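Local coordinates for protein Csc2 (Thermofilum pendens, PDB 4TXD) that probably binds CRISPR RNA as the Cas7-family backbone subunit of a type I-D CRISPR interference complex, through an RRM-like core, and carries a bound zinc ion, at residues T258-S261 with L262-R266; S351-F354 with A355-V359; K305-E308 with E309-N313. All coordinates share one frame; numbering follows the deposited sequence.

Interaction 1. Residues T258-S261 with L262-R266; sequences TLYS and LATLR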
loop_
_atom_site.group_PDB
_atom_site.type_symbol
_atom_site.label_atom_id
_atom_site.label_comp_id
_atom_site.label_asym_id
_atom_site.label_seq_id
_atom_site.Cartn_x
_atom_site.Cartn_y
_atom_site.Cartn_z
ATOM N N THR A 258 6.877 2.618 2.182
ATOM C CA THR A 258 5.549 2.490 1.587
ATOM C C THR A 258 5.570 3.100 0.181
ATOM O O THR A 258 5.126 2.468 -0.778
ATOM C CB THR A 258 4.478 3.144 2.481
ATOM O OG1 THR A 258 4.400 2.398 3.699
ATOM C CG2 THR A 258 3.098 3.134 1.813
ATOM N N LEU A 259 6.122 4.308 0.061
ATOM C CA LEU A 259 6.281 4.945 -1.253
ATOM C C LEU A 259 7.048 4.035 -2.204
ATOM O O LEU A 259 6.679 3.865 -3.361
ATOM C CB LEU A 259 6.998 6.294 -1.125
ATOM C CG LEU A 259 6.254 7.384 -0.350
ATOM C CD1 LEU A 259 7.085 8.660 -0.292
ATOM C CD2 LEU A 259 4.908 7.665 -0.975
ATOM N N TYR A 260 8.104 3.421 -1.695
ATOM C CA TYR A 260 8.966 2.557 -2.496
ATOM C C TYR A 260 8.290 1.250 -2.902
ATOM O O TYR A 260 8.522 0.734 -3.996
ATOM C CB TYR A 260 10.254 2.270 -1.714
ATOM C CG TYR A 260 11.301 1.448 -2.424
ATOM C CD1 TYR A 260 12.145 2.026 -3.374
ATOM C CD2 TYR A 260 11.481 0.104 -2.115
ATOM C CE1 TYR A 260 13.122 1.274 -4.006
ATOM C CE2 TYR A 260 12.461 -0.650 -2.736
ATOM C CZ TYR A 260 13.278 -0.059 -3.680
ATOM O OH TYR A 260 14.245 -0.813 -4.295
ATOM N N SER A 261 7.453 0.702 -2.026
ATOM C CA SER A 261 6.731 -0.515 -2.375
ATOM C C SER A 261 5.775 -0.233 -3.535
ATOM O O SER A 261 5.626 -1.049 -4.443
ATOM C CB SER A 261 5.957 -1.058 -1.167
ATOM O OG SER A 261 6.850 -1.537 -0.157
ATOM N N LEU A 262 5.124 0.921 -3.478
ATOM C CA LEU A 262 4.230 1.372 -4.543
ATOM C C LEU A 262 4.991 1.537 -5.860
ATOM O O LEU A 262 4.591 1.022 -6.900
ATOM C CB LEU A 262 3.595 2.697 -4.143
ATOM C CG LEU A 262 2.121 3.017 -4.348
ATOM C CD1 LEU A 262 1.250 1.789 -4.274
ATOM C CD2 LEU A 262 1.719 4.024 -3.285
ATOM N N ALA A 263 6.102 2.261 -5.787
ATOM C CA ALA A 263 6.910 2.605 -6.954
ATOM C C ALA A 263 7.523 1.386 -7.624
ATOM O O ALA A 263 7.874 1.433 -8.806
ATOM C CB ALA A 263 8.009 3.590 -6.546
ATOM N N THR A 264 7.649 0.288 -6.883
ATOM C CA THR A 264 8.280 -0.904 -7.438
ATOM C C THR A 264 7.306 -1.986 -7.853
ATOM O O THR A 264 7.722 -3.069 -8.266
ATOM C CB THR A 264 9.298 -1.523 -6.449
ATOM O OG1 THR A 264 8.705 -1.656 -5.151
ATOM C CG2 THR A 264 10.543 -0.637 -6.352
ATOM N N LEU A 265 6.013 -1.700 -7.748
ATOM C CA LEU A 265 4.997 -2.577 -8.315
ATOM C C LEU A 265 5.219 -2.781 -9.815
ATOM O O LEU A 265 5.341 -1.815 -10.569
ATOM C CB LEU A 265 3.594 -2.001 -8.091
ATOM C CG LEU A 265 2.979 -2.097 -6.701
ATOM C CD1 LEU A 265 1.696 -1.293 -6.647
ATOM C CD2 LEU A 265 2.725 -3.569 -6.388
ATOM N N ARG A 266 5.248 -4.033 -10.234
ATOM C CA ARG A 266 5.355 -4.346 -11.647
ATOM C C ARG A 266 4.459 -5.530 -12.002
ATOM O O ARG A 266 3.412 -5.349 -12.641
ATOM C CB ARG A 266 6.817 -4.619 -12.030
ATOM C CG ARG A 266 6.993 -4.895 -13.504
ATOM C CD ARG A 266 8.414 -4.642 -13.991
ATOM N NE ARG A 266 8.424 -4.304 -15.414
ATOM C CZ ARG A 266 8.418 -5.199 -16.398
ATOM N NH1 ARG A 266 8.408 -6.497 -16.119
ATOM N NH2 ARG A 266 8.423 -4.796 -17.663
#
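Tyr260 O accepts the hydroxyl of Thr264 in a short hydrogen bond, 2.7 Å from Thr264 OG1, at the C-terminal end of helix 252-263. This helix packs on the central sheet of what is probably the RRM-like core of a Cas7-family protein, and its last turn is closed here by a threonine side chain folded back on the carbonyl four residues earlier. With chi1 at 49°, OG1 lies between the backbone N and the carbonyl carbon of Thr264, and the methyl CG2 is left to face the tyrosine. The backbone N of Thr264 reaches the same carbonyl only weakly, and its second bond, to Ser261 O, is also weak, as expected where the helix gives way to a turn. Further back the helical bonds are regular: Leu262 N to Thr258 O measures 3.1 Å and Ala263 N to Leu259 O 3.0 Å. Ser261 OG turns back to Ala257 O, and Tyr260 OH is hydrogen-bonded to His337 ND1, so the ring is anchored at its far end. Outside the turn, Tyr260 and Thr264 both pack on Leu108 of helix 94-115, Ala263 meets helix 328-334, and Leu262 lies against Phe199 and Ile282 of the central sheet. Over one face of the Tyr260 ring sits Thr264 CG2 in a CH-pi contact, 4.0 Å from the ring centroid and 14° off the normal, displaced toward the rim and nearest to CZ.

Interaction 2. Residues S351-F354 with A355-V359; sequences SIDF and AEKMV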
loop_
_atom_site.group_PDB
_atom_site.type_symbol
_atom_site.label_atom_id
_atom_site.label_comp_id
_atom_site.label_asym_id
_atom_site.label_seq_id
_atom_site.Cartn_x
_atom_site.Cartn_y
_atom_site.Cartn_z
ATOM N N SER A 351 9.183 -1.261 12.893
ATOM C CA SER A 351 8.095 -2.188 12.985
ATOM C C SER A 351 8.076 -2.858 14.337
ATOM O O SER A 351 7.060 -2.995 14.927
ATOM C CB SER A 351 8.155 -3.243 11.900
ATOM O OG SER A 351 6.996 -3.992 11.797
ATOM N N ILE A 352 9.243 -3.266 14.804
ATOM C CA ILE A 352 9.317 -3.936 16.080
ATOM C C ILE A 352 8.988 -2.939 17.180
ATOM O O ILE A 352 8.427 -3.294 18.158
ATOM C CB ILE A 352 10.659 -4.651 16.274
ATOM C CG1 ILE A 352 10.566 -5.666 17.381
ATOM C CG2 ILE A 352 11.745 -3.645 16.501
ATOM C CD1 ILE A 352 9.733 -6.849 16.996
ATOM N N ASP A 353 9.304 -1.684 16.954
ATOM C CA ASP A 353 8.941 -0.638 17.860
ATOM C C ASP A 353 7.425 -0.529 18.002
ATOM O O ASP A 353 6.907 -0.522 19.079
ATOM C CB ASP A 353 9.504 0.682 17.405
ATOM C CG ASP A 353 9.248 1.784 18.369
ATOM O OD1 ASP A 353 9.591 1.649 19.532
ATOM O OD2 ASP A 353 8.708 2.783 17.961
ATOM N N PHE A 354 6.740 -0.456 16.875
ATOM C CA PHE A 354 5.293 -0.466 16.870
ATOM C C PHE A 354 4.712 -1.676 17.596
ATOM O O PHE A 354 3.812 -1.559 18.370
ATOM C CB PHE A 354 4.775 -0.422 15.438
ATOM C CG PHE A 354 3.296 -0.287 15.329
ATOM C CD1 PHE A 354 2.714 0.933 15.253
ATOM C CD2 PHE A 354 2.509 -1.387 15.310
ATOM C CE1 PHE A 354 1.369 1.054 15.140
ATOM C CE2 PHE A 354 1.162 -1.273 15.206
ATOM C CZ PHE A 354 0.595 -0.051 15.120
ATOM N N ALA A 355 5.245 -2.831 17.312
ATOM C CA ALA A 355 4.740 -4.036 17.878
ATOM C C ALA A 355 4.910 -4.048 19.397
ATOM O O ALA A 355 4.042 -4.465 20.114
ATOM C CB ALA A 355 5.425 -5.222 17.271
ATOM N N GLU A 356 6.072 -3.615 19.837
ATOM C CA GLU A 356 6.232 -3.372 21.306
ATOM C C GLU A 356 5.165 -2.412 22.086
ATOM O O GLU A 356 4.517 -2.771 23.007
ATOM C CB GLU A 356 7.634 -2.808 21.573
ATOM C CG GLU A 356 7.872 -2.397 23.025
ATOM C CD GLU A 356 9.015 -1.407 23.169
ATOM O OE1 GLU A 356 10.157 -1.758 22.813
ATOM O OE2 GLU A 356 8.773 -0.266 23.616
ATOM N N LYS A 357 4.928 -1.319 21.399
ATOM C CA LYS A 357 3.929 -0.386 21.834
ATOM C C LYS A 357 2.520 -0.986 21.768
ATOM O O LYS A 357 1.704 -0.714 22.596
ATOM C CB LYS A 357 4.017 0.912 21.068
ATOM C CG LYS A 357 4.980 1.936 21.643
ATOM C CD LYS A 357 6.387 1.427 21.711
ATOM C CE LYS A 357 7.363 2.464 22.227
ATOM N NZ LYS A 357 8.722 1.937 22.126
ATOM N N MET A 358 2.277 -1.812 20.779
ATOM C CA MET A 358 0.995 -2.449 20.649
ATOM C C MET A 358 0.759 -3.407 21.799
ATOM O O MET A 358 -0.242 -3.389 22.415
ATOM C CB MET A 358 0.886 -3.201 19.343
ATOM C CG MET A 358 -0.299 -4.133 19.251
ATOM S SD MET A 358 -0.374 -5.020 17.707
ATOM C CE MET A 358 0.843 -6.249 17.949
ATOM N N VAL A 359 1.721 -4.261 22.029
ATOM C CA VAL A 359 1.660 -5.211 23.121
ATOM C C VAL A 359 1.487 -4.514 24.475
ATOM O O VAL A 359 0.677 -4.889 25.254
ATOM C CB VAL A 359 2.884 -6.130 23.102
ATOM C CG1 VAL A 359 2.966 -6.952 24.354
ATOM C CG2 VAL A 359 2.859 -7.011 21.884
#
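The Phe354 ring and the Asp353 carboxylate are two flat groups of this helical turn, and they meet different partners. Backbone N of Ala355 approaches the ring obliquely, 3.7 Å from Phe354 CD2, while Arg45, Arg196 and Thr172 also touch Phe354. The carboxylate of Asp353 receives Lys357 NZ on the syn side of OD1, at 2.8 Å and 26° out of its plane. Lys357 gets there by bending at chi2 (60°), which brings its CD within 3.3 Å of Asp353 O before the chain runs on to the acid. In one conformer of Glu356, Lys357 NZ also lies 2.7 Å from Glu356 OE2, above the carboxylate plane, making a salt-bridge network of the three residues; a second conformer leaves this bond less certain. Beneath the side chains, helix 343-365 keeps its regular i to i+4 bonds, including Glu356 N to Ile352 O at 2.9 Å. At the start of the turn, Ser351 OG bonds Phe167 O and Thr172 OG1, near, without touching, the zinc-binding Cys168. With Lys357 NZ on OD1 and both Arg45 NH1 and Gly41 N on OD2, the buried Asp353 carboxylate is probably held ionised.

Interaction 3. Residues K305-E308 with E309-N313; sequences KGYE and EVKKN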
loop_
_atom_site.group_PDB
_atom_site.type_symbol
_atom_site.label_atom_id
_atom_site.label_comp_id
_atom_site.label_asym_id
_atom_site.label_seq_id
_atom_site.Cartn_x
_atom_site.Cartn_y
_atom_site.Cartn_z
ATOM N N LYS A 305 -8.785 11.498 -21.440
ATOM C CA LYS A 305 -7.422 11.815 -21.788
ATOM C C LYS A 305 -6.434 10.681 -21.608
ATOM O O LYS A 305 -6.600 9.868 -20.768
ATOM C CB LYS A 305 -6.934 13.024 -21.019
ATOM C CG LYS A 305 -7.812 14.243 -21.094
ATOM C CD LYS A 305 -8.303 14.498 -22.488
ATOM C CE LYS A 305 -9.178 15.733 -22.556
ATOM N NZ LYS A 305 -9.687 16.006 -23.910
ATOM N N GLY A 306 -5.400 10.679 -22.429
ATOM C CA GLY A 306 -4.387 9.653 -22.409
ATOM C C GLY A 306 -3.200 9.928 -21.513
ATOM O O GLY A 306 -3.116 10.956 -20.941
ATOM N N TYR A 307 -2.300 8.968 -21.413
ATOM C CA TYR A 307 -1.223 8.993 -20.446
ATOM C C TYR A 307 -0.439 10.303 -20.335
ATOM O O TYR A 307 -0.326 10.853 -19.293
ATOM C CB TYR A 307 -0.274 7.812 -20.631
ATOM C CG TYR A 307 0.960 7.871 -19.774
ATOM C CD1 TYR A 307 0.912 7.569 -18.433
ATOM C CD2 TYR A 307 2.172 8.231 -20.306
ATOM C CE1 TYR A 307 2.035 7.629 -17.647
ATOM C CE2 TYR A 307 3.297 8.285 -19.541
ATOM C CZ TYR A 307 3.230 7.998 -18.206
ATOM O OH TYR A 307 4.336 8.045 -17.445
ATOM N N GLU A 308 0.115 10.769 -21.436
ATOM C CA GLU A 308 0.949 11.952 -21.403
ATOM C C GLU A 308 0.173 13.186 -21.037
ATOM O O GLU A 308 0.649 13.982 -20.299
ATOM C CB GLU A 308 1.714 12.134 -22.703
ATOM C CG GLU A 308 2.630 10.988 -23.038
ATOM C CD GLU A 308 3.890 10.965 -22.202
ATOM O OE1 GLU A 308 4.163 11.948 -21.528
ATOM O OE2 GLU A 308 4.588 9.958 -22.224
ATOM N N GLU A 309 -1.029 13.329 -21.544
ATOM C CA GLU A 309 -1.838 14.474 -21.222
ATOM C C GLU A 309 -2.243 14.456 -19.751
ATOM O O GLU A 309 -2.222 15.443 -19.075
ATOM C CB GLU A 309 -3.047 14.561 -22.119
ATOM C CG GLU A 309 -3.846 15.806 -21.910
ATOM C CD GLU A 309 -4.897 16.040 -22.972
ATOM O OE1 GLU A 309 -4.959 15.299 -23.928
ATOM O OE2 GLU A 309 -5.673 16.954 -22.817
ATOM N N VAL A 310 -2.621 13.292 -19.277
ATOM C CA VAL A 310 -2.993 13.140 -17.892
ATOM C C VAL A 310 -1.843 13.527 -16.976
ATOM O O VAL A 310 -2.028 14.239 -16.064
ATOM C CB VAL A 310 -3.461 11.709 -17.602
ATOM C CG1 VAL A 310 -3.590 11.454 -16.120
ATOM C CG2 VAL A 310 -4.772 11.452 -18.275
ATOM N N LYS A 311 -0.670 12.998 -17.243
ATOM C CA LYS A 311 0.466 13.255 -16.401
ATOM C C LYS A 311 0.780 14.750 -16.362
ATOM O O LYS A 311 0.962 15.313 -15.320
ATOM C CB LYS A 311 1.673 12.448 -16.836
ATOM C CG LYS A 311 2.746 12.476 -15.792
ATOM C CD LYS A 311 4.121 12.091 -16.236
ATOM C CE LYS A 311 4.171 11.061 -17.308
ATOM N NZ LYS A 311 5.562 10.665 -17.580
ATOM N N LYS A 312 0.780 15.382 -17.516
ATOM C CA LYS A 312 0.985 16.809 -17.572
ATOM C C LYS A 312 -0.057 17.558 -16.783
ATOM O O LYS A 312 0.277 18.336 -15.966
ATOM C CB LYS A 312 1.039 17.292 -19.016
ATOM C CG LYS A 312 0.911 18.783 -19.173
ATOM C CD LYS A 312 0.740 19.204 -20.624
ATOM C CE LYS A 312 1.407 20.536 -20.893
ATOM N NZ LYS A 312 0.428 21.651 -20.968
ATOM N N ASN A 313 -1.321 17.304 -17.036
ATOM C CA ASN A 313 -2.388 17.993 -16.355
ATOM C C ASN A 313 -2.299 17.818 -14.848
ATOM O O ASN A 313 -2.533 18.713 -14.102
ATOM C CB ASN A 313 -3.755 17.471 -16.773
ATOM C CG ASN A 313 -4.117 17.788 -18.199
ATOM O OD1 ASN A 313 -5.113 17.289 -18.700
ATOM N ND2 ASN A 313 -3.332 18.606 -18.850
HETATM O O HOH W 1 -7.114 16.232 -25.398
HETATM O O HOH W 2 -4.887 12.658 -24.383
HETATM O O HOH W 3 6.516 10.452 -19.847
#
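A local contact across the first turn of helix 307-321, partly open to solvent, joins Tyr307 to Lys311 on one side and Lys305 to Glu309 on another. The lysine and tyrosine side chains run alongside each other in the same direction, and Lys311 NZ makes a weak bond of 2.9 Å to Tyr307 OH. That hydroxyl has its stronger partner in Glu281 OE1, and Arg60 makes a cation-pi contact with the ring. A water modelled unusually close to Lys311 NZ appears to link it to Glu308 OE2, whose chain bends at chi2 (-75°). Gly306 is the N-cap residue; its carbonyl O accepts Val310 N at 2.9 Å almost straight in line, the first i to i+4 bond of the helix, which packs on the antiparallel sheet of the RRM-like fold. Tyr307 and Val310 touch that sheet at Val240 and Ile242 of strand 240-247. Lys305 lays its aliphatic chain obliquely across the Glu309 carboxylate, with Lys305 CD 3.6 Å from Glu309 OE2, but the charges stay 4.3 Å apart from Lys305 NZ to Glu309 OE2. Two waters complete the link at Glu309 OE1: one, 2.8 Å from OE1, accepts from Lys305 NZ, and the other, 2.7 Å from OE1, accepts from Gly306 N.

All three are local contacts between i to i+4 neighbours, interaction 1 at the C-terminal end of a helix, interaction 3 at an N-terminal start and interaction 2 in mid-helix, yet their depth differs. Interaction 1 is the most central, its centre about 8 Å from that of the chain, and ends a helix with a hydroxyl on a backbone carbonyl, beside a methyl on an aromatic face. Interaction 2 is also buried but farther out, near the zinc site, and relies on ion pairs that reach other segments. Interaction 3 lies at the more exposed periphery, where waters stand in for direct salt bridges. Interactions 1 and 3 both rest on the central sheet, whereas interactions 2 and 3 lie on opposite sides of the chain centre.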